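PDB 2GWM: Mono(ADP-ribosyl)transferase SpvB from Salmonella typhimurium, which probably transfers a single ADP-ribose from NAD(+) to an arginine of host actin, blocking its polymerization and so breaking down the cytoskeleton. Local coordinates for residues T36-Y42 / A56-Y60; I19-R24 / D106-M110; I119-I123 / A185-K191. All coordinates share one frame. Residue numbers count along the deposited sequence, not the author numbering.

Contact 1 (T36-Y42 / A56-Y60); sequences TLLSRDY and AMSVY. With SO4 (sulfate ion), chain B.
Tyr42 turns a face of its ring onto the aliphatic part of a second tyrosine. Tyr60 CB lies 4.0 Å from the centroid of the Tyr42 ring and 20° off its normal, a CH-pi contact. The two rings sit obliquely, with centroids 5.6 Å apart and planes at 54°; Tyr42 CE2 is 3.7 Å from Tyr60 CD1. Tyr42 is at m and Tyr60 at t for chi1. The closest CA pair is Tyr42 with Ala56, at 5.8 Å.

The segment 36-42 ends helix 30-39 in a Schellman motif. Arg40 leaves helical angles and Asp41 takes up the left-handed helical conformation (phi 71°, psi 15°). Asp41 N bonds to Leu38 O at 3.0 Å, and Tyr42 N bonds weakly to Leu37 O at 2.9 Å. This turn brings Tyr42 beside Leu37, and both face helix 50-69, of which 56-60 is part. Two successive helices are joined here in the helical N-terminal part of the ADP-ribosyltransferase domain.

The packing is apolar, with no hydrogen bond across. Leu37 (m, t) puts CD1 3.7 Å from Met57 SD and 4.0 Å from Ala56 CB, and CD2 4.0 Å from Tyr60 CB. Tyr42 CB is 4.1 Å from Ala56 CB, and Tyr42 CE1 is 3.9 Å from Val59 CG1. Thr36 CG2 meets Tyr60 OH at 3.8 Å. Tyr42 OH is hydrogen-bonded to Asp63, and Thr36 OG1 to Tyr10. Arg40 holds a sulfate, probably from the crystallisation liquor: NH1 bonds to sulfate O2 at 3.0 Å and NH2 to sulfate O1 at 2.8 Å.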
loop_
_atom_site.group_PDB
_atom_site.type_symbol
_atom_site.label_atom_id
_atom_site.label_comp_id
_atom_site.label_asym_id
_atom_site.label_seq_id
_atom_site.Cartn_x
_atom_site.Cartn_y
_atom_site.Cartn_z
ATOM N N THR A 36 7.722 -1.008 -19.866
ATOM C CA THR A 36 8.524 -1.430 -18.725
ATOM C C THR A 36 9.130 -2.812 -18.890
ATOM O O THR A 36 10.311 -3.042 -18.636
ATOM C CB THR A 36 7.709 -1.342 -17.436
ATOM O OG1 THR A 36 7.413 0.038 -17.148
ATOM C CG2 THR A 36 8.432 -2.056 -16.282
ATOM N N LEU A 37 8.311 -3.758 -19.312
ATOM C CA LEU A 37 8.812 -5.106 -19.514
ATOM C C LEU A 37 9.905 -5.165 -20.551
ATOM O O LEU A 37 10.891 -5.895 -20.386
ATOM C CB LEU A 37 7.682 -6.038 -19.836
ATOM C CG LEU A 37 6.636 -6.174 -18.719
ATOM C CD1 LEU A 37 5.458 -6.979 -19.273
ATOM C CD2 LEU A 37 7.165 -6.823 -17.455
ATOM N N LEU A 38 9.766 -4.361 -21.592
ATOM C CA LEU A 38 10.766 -4.351 -22.670
ATOM C C LEU A 38 12.037 -3.693 -22.124
ATOM O O LEU A 38 13.139 -4.237 -22.273
ATOM C CB LEU A 38 10.250 -3.612 -23.894
ATOM C CG LEU A 38 11.311 -3.191 -24.897
ATOM C CD1 LEU A 38 12.030 -4.394 -25.430
ATOM C CD2 LEU A 38 10.708 -2.384 -26.029
ATOM N N SER A 39 11.899 -2.528 -21.500
ATOM C CA SER A 39 13.058 -1.784 -21.041
ATOM C C SER A 39 13.869 -2.499 -19.965
ATOM O O SER A 39 15.064 -2.323 -19.857
ATOM C CB SER A 39 12.664 -0.393 -20.580
ATOM O OG SER A 39 11.805 -0.421 -19.491
ATOM N N ARG A 40 13.217 -3.319 -19.158
ATOM C CA ARG A 40 13.906 -4.066 -18.125
ATOM C C ARG A 40 14.179 -5.513 -18.567
ATOM O O ARG A 40 14.580 -6.383 -17.763
ATOM C CB ARG A 40 13.068 -4.015 -16.852
ATOM C CG ARG A 40 12.788 -2.625 -16.396
ATOM C CD ARG A 40 12.269 -2.543 -14.952
ATOM N NE ARG A 40 13.270 -2.996 -13.973
ATOM C CZ ARG A 40 14.273 -2.255 -13.485
ATOM N NH1 ARG A 40 14.458 -1.012 -13.869
ATOM N NH2 ARG A 40 15.117 -2.792 -12.606
ATOM N N ASP A 41 13.957 -5.771 -19.861
ATOM C CA ASP A 41 14.368 -7.026 -20.536
ATOM C C ASP A 41 13.617 -8.259 -20.172
ATOM O O ASP A 41 14.013 -9.353 -20.584
ATOM C CB ASP A 41 15.890 -7.253 -20.420
ATOM C CG ASP A 41 16.668 -6.141 -20.999
ATOM O OD1 ASP A 41 16.357 -5.702 -22.129
ATOM O OD2 ASP A 41 17.563 -5.636 -20.281
ATOM N N TYR A 42 12.459 -8.120 -19.527
ATOM C CA TYR A 42 11.636 -9.288 -19.352
ATOM C C TYR A 42 11.048 -9.770 -20.671
ATOM O O TYR A 42 10.714 -10.926 -20.805
ATOM C CB TYR A 42 10.478 -9.004 -18.380
ATOM C CG TYR A 42 10.890 -8.671 -16.961
ATOM C CD1 TYR A 42 11.250 -9.655 -16.097
ATOM C CD2 TYR A 42 10.923 -7.364 -16.507
ATOM C CE1 TYR A 42 11.596 -9.390 -14.790
ATOM C CE2 TYR A 42 11.264 -7.083 -15.205
ATOM C CZ TYR A 42 11.629 -8.095 -14.347
ATOM O OH TYR A 42 11.980 -7.742 -13.052
ATOM N N ALA A 56 5.441 -12.471 -18.073
ATOM C CA ALA A 56 6.488 -11.545 -17.763
ATOM C C ALA A 56 6.105 -10.625 -16.605
ATOM O O ALA A 56 6.957 -10.258 -15.756
ATOM C CB ALA A 56 6.836 -10.767 -19.049
ATOM N N MET A 57 4.856 -10.169 -16.578
ATOM C CA MET A 57 4.389 -9.371 -15.471
ATOM C C MET A 57 4.548 -10.125 -14.170
ATOM O O MET A 57 4.906 -9.540 -13.171
ATOM C CB MET A 57 2.913 -9.020 -15.635
ATOM C CG MET A 57 2.714 -7.971 -16.704
ATOM S SD MET A 57 3.357 -6.300 -16.338
ATOM C CE MET A 57 2.203 -5.732 -15.129
ATOM N N SER A 58 4.250 -11.411 -14.200
ATOM C CA SER A 58 4.442 -12.228 -13.011
ATOM C C SER A 58 5.840 -12.213 -12.503
ATOM O O SER A 58 6.087 -12.064 -11.315
ATOM C CB SER A 58 3.998 -13.672 -13.278
ATOM O OG SER A 58 2.573 -13.738 -13.585
ATOM N N VAL A 59 6.808 -12.409 -13.405
ATOM C CA VAL A 59 8.174 -12.423 -12.969
ATOM C C VAL A 59 8.605 -11.053 -12.367
ATOM O O VAL A 59 9.331 -10.972 -11.385
ATOM C CB VAL A 59 9.131 -12.782 -14.159
ATOM C CG1 VAL A 59 10.537 -12.956 -13.607
ATOM C CG2 VAL A 59 8.683 -14.048 -14.869
ATOM N N TYR A 60 8.218 -9.981 -13.031
ATOM C CA TYR A 60 8.492 -8.618 -12.607
ATOM C C TYR A 60 7.930 -8.357 -11.179
ATOM O O TYR A 60 8.631 -7.911 -10.297
ATOM C CB TYR A 60 7.832 -7.744 -13.649
ATOM C CG TYR A 60 7.792 -6.250 -13.372
ATOM C CD1 TYR A 60 8.866 -5.562 -12.817
ATOM C CD2 TYR A 60 6.619 -5.563 -13.605
ATOM C CE1 TYR A 60 8.781 -4.195 -12.563
ATOM C CE2 TYR A 60 6.516 -4.198 -13.353
ATOM C CZ TYR A 60 7.605 -3.528 -12.835
ATOM O OH TYR A 60 7.474 -2.188 -12.584
HETATM S S SO4 B . 18.146 -0.770 -12.897
HETATM O O1 SO4 B . 17.852 -2.173 -12.627
HETATM O O2 SO4 B . 16.989 0.106 -12.589
HETATM O O3 SO4 B . 19.350 -0.426 -12.117
HETATM O O4 SO4 B . 18.470 -0.609 -14.322
#

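Contact 2 (I19-R24 / D106-M110); sequences INKYLR and DKAFM
The loop 106-110 passes along the last turns of helix 3-24. Asp106 starts it with an Asx turn: OD1 accepts from Ala108 N at 3.0 Å. Two waters tie this carboxylate to Arg24. Water 2 accepts from Arg24 NE at 2.8 Å and donates to Asp106 OD1 at 2.7 Å. Water 1 donates to Asp106 OD2 at 2.6 Å and Phe109 O at 2.8 Å, with a weak bond from Arg24 NH2 at 3.5 Å. Lys107 comes next, its CA 5.4 Å from that of Arg24 and its O 3.5 Å from Leu23 CB. Ala108 is extended; its CA lies 4.8 Å from Asn20 CA, and its CB is 3.6 Å from Arg24 NH2. Phe109 (chi1 m) sets CD2 4.0 Å from both Ile19 CG2 and Leu23 CD1. Met110 points away and enters strand 110-112. That strand carries Ser111, predicted to be catalytic with Arg81 and Glu148, the Arg-Ser-Glu triad that defines the R-S-E class of ADP-ribosyltransferases.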
loop_
_atom_site.group_PDB
_atom_site.type_symbol
_atom_site.label_atom_id
_atom_site.label_comp_id
_atom_site.label_asym_id
_atom_site.label_seq_id
_atom_site.Cartn_x
_atom_site.Cartn_y
_atom_site.Cartn_z
ATOM N N ILE A 19 1.577 -1.310 -11.644
ATOM C CA ILE A 19 1.444 -2.630 -11.062
ATOM C C ILE A 19 0.242 -2.835 -10.151
ATOM O O ILE A 19 -0.367 -3.904 -10.159
ATOM C CB ILE A 19 2.688 -2.933 -10.185
ATOM C CG1 ILE A 19 3.812 -3.391 -11.078
ATOM C CG2 ILE A 19 2.375 -4.006 -9.137
ATOM C CD1 ILE A 19 3.725 -4.844 -11.437
ATOM N N ASN A 20 -0.064 -1.841 -9.331
ATOM C CA ASN A 20 -1.121 -2.037 -8.362
ATOM C C ASN A 20 -2.484 -2.054 -9.003
ATOM O O ASN A 20 -3.308 -2.894 -8.681
ATOM C CB ASN A 20 -0.990 -0.987 -7.249
ATOM C CG ASN A 20 0.316 -1.157 -6.423
ATOM O OD1 ASN A 20 0.994 -0.166 -6.016
ATOM N ND2 ASN A 20 0.654 -2.395 -6.154
ATOM N N LYS A 21 -2.692 -1.206 -10.009
ATOM C CA LYS A 21 -3.929 -1.309 -10.795
ATOM C C LYS A 21 -4.031 -2.660 -11.482
ATOM O O LYS A 21 -5.080 -3.287 -11.520
ATOM C CB LYS A 21 -4.027 -0.177 -11.812
ATOM C CG LYS A 21 -4.257 1.166 -11.190
ATOM C CD LYS A 21 -4.276 2.296 -12.238
ATOM C CE LYS A 21 -4.782 3.579 -11.629
ATOM N NZ LYS A 21 -5.025 4.677 -12.647
ATOM N N TYR A 22 -2.934 -3.121 -12.052
ATOM C CA TYR A 22 -2.884 -4.448 -12.684
ATOM C C TYR A 22 -3.307 -5.564 -11.715
ATOM O O TYR A 22 -4.188 -6.394 -12.013
ATOM C CB TYR A 22 -1.463 -4.710 -13.198
ATOM C CG TYR A 22 -1.276 -6.074 -13.856
ATOM C CD1 TYR A 22 -1.723 -6.321 -15.152
ATOM C CD2 TYR A 22 -0.645 -7.090 -13.179
ATOM C CE1 TYR A 22 -1.554 -7.520 -15.736
ATOM C CE2 TYR A 22 -0.455 -8.352 -13.764
ATOM C CZ TYR A 22 -0.930 -8.552 -15.056
ATOM O OH TYR A 22 -0.733 -9.738 -15.726
ATOM N N LEU A 23 -2.696 -5.527 -10.533
ATOM C CA LEU A 23 -2.937 -6.573 -9.524
ATOM C C LEU A 23 -4.359 -6.508 -9.044
ATOM O O LEU A 23 -4.951 -7.539 -8.785
ATOM C CB LEU A 23 -1.975 -6.436 -8.344
ATOM C CG LEU A 23 -0.538 -6.927 -8.608
ATOM C CD1 LEU A 23 0.428 -6.425 -7.585
ATOM C CD2 LEU A 23 -0.485 -8.440 -8.688
ATOM N N ARG A 24 -4.925 -5.316 -8.955
ATOM C CA ARG A 24 -6.332 -5.229 -8.474
ATOM C C ARG A 24 -7.356 -5.694 -9.469
ATOM O O ARG A 24 -8.532 -5.830 -9.113
ATOM C CB ARG A 24 -6.648 -3.801 -8.111
ATOM C CG ARG A 24 -5.970 -3.350 -6.879
ATOM C CD ARG A 24 -6.249 -1.889 -6.667
ATOM N NE ARG A 24 -5.358 -1.374 -5.637
ATOM C CZ ARG A 24 -4.533 -0.352 -5.766
ATOM N NH1 ARG A 24 -4.474 0.359 -6.885
ATOM N NH2 ARG A 24 -3.767 -0.019 -4.730
ATOM N N ASP A 106 -6.058 -7.120 0.453
ATOM C CA ASP A 106 -5.495 -6.106 -0.435
ATOM C C ASP A 106 -4.688 -6.795 -1.528
ATOM O O ASP A 106 -3.643 -7.365 -1.252
ATOM C CB ASP A 106 -4.611 -5.109 0.317
ATOM C CG ASP A 106 -4.242 -3.879 -0.538
ATOM O OD1 ASP A 106 -4.178 -4.024 -1.771
ATOM O OD2 ASP A 106 -4.034 -2.770 0.004
ATOM N N LYS A 107 -5.180 -6.715 -2.754
ATOM C CA LYS A 107 -4.519 -7.408 -3.866
ATOM C C LYS A 107 -3.227 -6.793 -4.376
ATOM O O LYS A 107 -2.478 -7.444 -5.076
ATOM C CB LYS A 107 -5.488 -7.542 -5.020
ATOM C CG LYS A 107 -6.648 -8.499 -4.653
ATOM C CD LYS A 107 -7.503 -8.757 -5.860
ATOM C CE LYS A 107 -8.775 -9.495 -5.476
ATOM N NZ LYS A 107 -8.585 -10.977 -5.139
ATOM N N ALA A 108 -3.016 -5.553 -4.063
ATOM C CA ALA A 108 -1.897 -4.775 -4.518
ATOM C C ALA A 108 -0.782 -4.796 -3.456
ATOM O O ALA A 108 -0.989 -5.193 -2.300
ATOM C CB ALA A 108 -2.363 -3.334 -4.760
ATOM N N PHE A 109 0.376 -4.233 -3.804
ATOM C CA PHE A 109 1.348 -3.877 -2.783
ATOM C C PHE A 109 0.660 -2.831 -1.889
ATOM O O PHE A 109 -0.087 -1.997 -2.391
ATOM C CB PHE A 109 2.599 -3.334 -3.405
ATOM C CG PHE A 109 3.476 -4.370 -4.069
ATOM C CD1 PHE A 109 4.503 -4.944 -3.377
ATOM C CD2 PHE A 109 3.251 -4.778 -5.351
ATOM C CE1 PHE A 109 5.332 -5.865 -3.981
ATOM C CE2 PHE A 109 4.057 -5.726 -5.957
ATOM C CZ PHE A 109 5.037 -6.294 -5.253
ATOM N N MET A 110 0.903 -2.908 -0.612
ATOM C CA MET A 110 0.231 -2.013 0.371
ATOM C C MET A 110 1.274 -1.119 1.034
ATOM O O MET A 110 2.166 -1.598 1.697
ATOM C CB MET A 110 -0.557 -2.798 1.407
ATOM C CG MET A 110 -1.377 -1.861 2.338
ATOM S SD MET A 110 -2.230 -2.844 3.596
ATOM C CE MET A 110 -0.990 -3.232 4.754
HETATM O O HOH W 1 -2.703 -1.308 -1.674
HETATM O O HOH W 2 -5.798 -2.238 -3.000
#

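Contact 3 (I119-I123 / A185-K191); sequences INDTI and ADTNRIK
Lys191 N donates to Asp121 O at 2.7 Å, just where strands 122-127 and 192-198 begin their parallel pairing in the mixed sheet of the ADP-ribosyltransferase fold. Asp121 and Ile123 continue the pairing through backbone bonds with Arg192. Asp121 CA is 4.3 Å from Ile190 CA. A weaker bond, from Arg189 NH1 to Ile119 O at 3.1 Å, ties the preceding turn to the other segment. Water 3 accepts from Arg189 NH2 at 2.9 Å and donates weakly to Ile119 O at 3.4 Å. A face of the Arg189 guanidinium lies against Asn120 CA.

Asn120 OD1 accepts from the N of the next residue, Asp121, at 2.9 Å. In the other segment Asp186 OD1 accepts from Asn188 N at 2.9 Å, an Asx turn leading into the 3-10 segment 187-189. There Arg189 N reaches Asp186 O and Ile190 N reaches Thr187 O, both at 3.1 Å.

Ile119 (m, t) packs into this bend. Its CD1 meets Thr187 CG2 at 3.7 Å and Ala185 CB at 4.0 Å; its CG2 meets Ile190 CG1 at 3.8 Å. Ile190 also touches helix 168-175. At its tip, Ile190 CD1 lies 4.0 Å from Ile123 CG1.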
loop_
_atom_site.group_PDB
_atom_site.type_symbol
_atom_site.label_atom_id
_atom_site.label_comp_id
_atom_site.label_asym_id
_atom_site.label_seq_id
_atom_site.Cartn_x
_atom_site.Cartn_y
_atom_site.Cartn_z
ATOM N N ILE A 119 -3.150 13.006 6.212
ATOM C CA ILE A 119 -4.583 13.262 6.448
ATOM C C ILE A 119 -5.403 13.065 5.180
ATOM O O ILE A 119 -4.977 13.457 4.074
ATOM C CB ILE A 119 -4.737 14.651 6.995
ATOM C CG1 ILE A 119 -4.111 14.781 8.399
ATOM C CG2 ILE A 119 -6.240 15.086 6.988
ATOM C CD1 ILE A 119 -3.964 16.167 8.901
ATOM N N ASN A 120 -6.531 12.395 5.334
ATOM C CA ASN A 120 -7.493 12.155 4.312
ATOM C C ASN A 120 -8.829 11.858 4.983
ATOM O O ASN A 120 -8.923 11.937 6.210
ATOM C CB ASN A 120 -7.062 10.957 3.454
ATOM C CG ASN A 120 -7.424 11.093 2.019
ATOM O OD1 ASN A 120 -8.524 11.558 1.663
ATOM N ND2 ASN A 120 -6.472 10.663 1.120
ATOM N N ASP A 121 -9.854 11.529 4.210
ATOM C CA ASP A 121 -11.148 11.252 4.853
ATOM C C ASP A 121 -11.120 10.077 5.828
ATOM O O ASP A 121 -11.871 10.047 6.799
ATOM C CB ASP A 121 -12.331 11.202 3.871
ATOM C CG ASP A 121 -12.361 9.994 2.903
ATOM O OD1 ASP A 121 -12.137 8.855 3.359
ATOM O OD2 ASP A 121 -12.663 10.219 1.671
ATOM N N THR A 122 -10.227 9.140 5.587
ATOM C CA THR A 122 -10.081 7.955 6.396
ATOM C C THR A 122 -8.638 7.801 6.855
ATOM O O THR A 122 -7.706 7.854 6.029
ATOM C CB THR A 122 -10.500 6.726 5.578
ATOM O OG1 THR A 122 -11.827 6.874 5.148
ATOM C CG2 THR A 122 -10.354 5.477 6.372
ATOM N N ILE A 123 -8.418 7.583 8.132
ATOM C CA ILE A 123 -7.133 7.236 8.663
ATOM C C ILE A 123 -7.205 5.803 9.112
ATOM O O ILE A 123 -8.047 5.402 9.914
ATOM C CB ILE A 123 -6.739 8.088 9.896
ATOM C CG1 ILE A 123 -6.856 9.588 9.628
ATOM C CG2 ILE A 123 -5.333 7.759 10.380
ATOM C CD1 ILE A 123 -6.137 10.070 8.429
ATOM N N ALA A 185 -2.252 20.268 5.568
ATOM C CA ALA A 185 -2.841 19.458 6.648
ATOM C C ALA A 185 -4.083 20.120 7.213
ATOM O O ALA A 185 -4.004 21.292 7.577
ATOM C CB ALA A 185 -1.822 19.331 7.769
ATOM N N ASP A 186 -5.177 19.346 7.325
ATOM C CA ASP A 186 -6.416 19.827 8.000
ATOM C C ASP A 186 -7.186 18.691 8.557
ATOM O O ASP A 186 -7.868 17.997 7.834
ATOM C CB ASP A 186 -7.306 20.601 7.019
ATOM C CG ASP A 186 -8.552 21.207 7.709
ATOM O OD1 ASP A 186 -8.710 21.010 8.972
ATOM O OD2 ASP A 186 -9.354 21.889 7.019
ATOM N N THR A 187 -7.079 18.497 9.868
ATOM C CA THR A 187 -7.773 17.397 10.481
ATOM C C THR A 187 -9.304 17.475 10.398
ATOM O O THR A 187 -9.951 16.428 10.588
ATOM C CB THR A 187 -7.369 17.159 11.951
ATOM O OG1 THR A 187 -7.615 18.362 12.662
ATOM C CG2 THR A 187 -5.922 16.754 12.019
ATOM N N ASN A 188 -9.846 18.644 10.093
ATOM C CA ASN A 188 -11.292 18.734 9.963
ATOM C C ASN A 188 -11.829 17.937 8.772
ATOM O O ASN A 188 -13.021 17.674 8.690
ATOM C CB ASN A 188 -11.776 20.158 9.914
ATOM C CG ASN A 188 -11.461 20.947 11.195
ATOM O OD1 ASN A 188 -11.039 22.118 11.121
ATOM N ND2 ASN A 188 -11.570 20.326 12.303
ATOM N N ARG A 189 -10.926 17.567 7.850
ATOM C CA ARG A 189 -11.268 16.730 6.692
ATOM C C ARG A 189 -11.538 15.270 7.048
ATOM O O ARG A 189 -12.104 14.539 6.266
ATOM C CB ARG A 189 -10.092 16.683 5.700
ATOM C CG ARG A 189 -9.775 18.030 5.089
ATOM C CD ARG A 189 -8.452 18.008 4.232
ATOM N NE ARG A 189 -8.533 16.945 3.248
ATOM C CZ ARG A 189 -7.549 16.126 2.850
ATOM N NH1 ARG A 189 -6.304 16.178 3.336
ATOM N NH2 ARG A 189 -7.844 15.206 1.927
ATOM N N ILE A 190 -11.154 14.851 8.247
ATOM C CA ILE A 190 -11.202 13.453 8.600
ATOM C C ILE A 190 -12.591 13.035 8.975
ATOM O O ILE A 190 -13.198 13.654 9.884
ATOM C CB ILE A 190 -10.201 13.099 9.721
ATOM C CG1 ILE A 190 -8.768 13.477 9.293
ATOM C CG2 ILE A 190 -10.277 11.643 10.126
ATOM C CD1 ILE A 190 -7.807 13.409 10.419
ATOM N N LYS A 191 -13.064 11.965 8.340
ATOM C CA LYS A 191 -14.373 11.441 8.610
ATOM C C LYS A 191 -14.372 10.256 9.556
ATOM O O LYS A 191 -15.297 10.044 10.339
ATOM C CB LYS A 191 -15.041 11.023 7.312
ATOM C CG LYS A 191 -16.483 10.611 7.468
ATOM C CD LYS A 191 -17.255 11.141 6.247
ATOM C CE LYS A 191 -18.733 11.188 6.490
ATOM N NZ LYS A 191 -19.307 9.826 6.418
HETATM O O HOH W 3 -5.401 14.060 0.805
#

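Contact 1 is nested along the chain inside the loop closed by contact 2, and contact 3 opens after both have closed. The centres of contacts 1 and 2 are 16 Å apart. The two touch directly, with Tyr60 CE2 3.4 Å from Ile19 CD1 and Met57 CE 3.7 Å from Tyr22 CD2. Helices 3-24, 30-39 and 50-69 are thereby packed into one unit, and contact 2 joins it to the loop between strands 103-106 and 110-112. Contact 3 lies where strands 122-127 and 192-198 of the five-stranded sheet begin, its centre 24 Å from that of contact 2 and 38 Å from that of contact 1. Contacts 2 and 3 both come near Arg81, a predicted active-site residue.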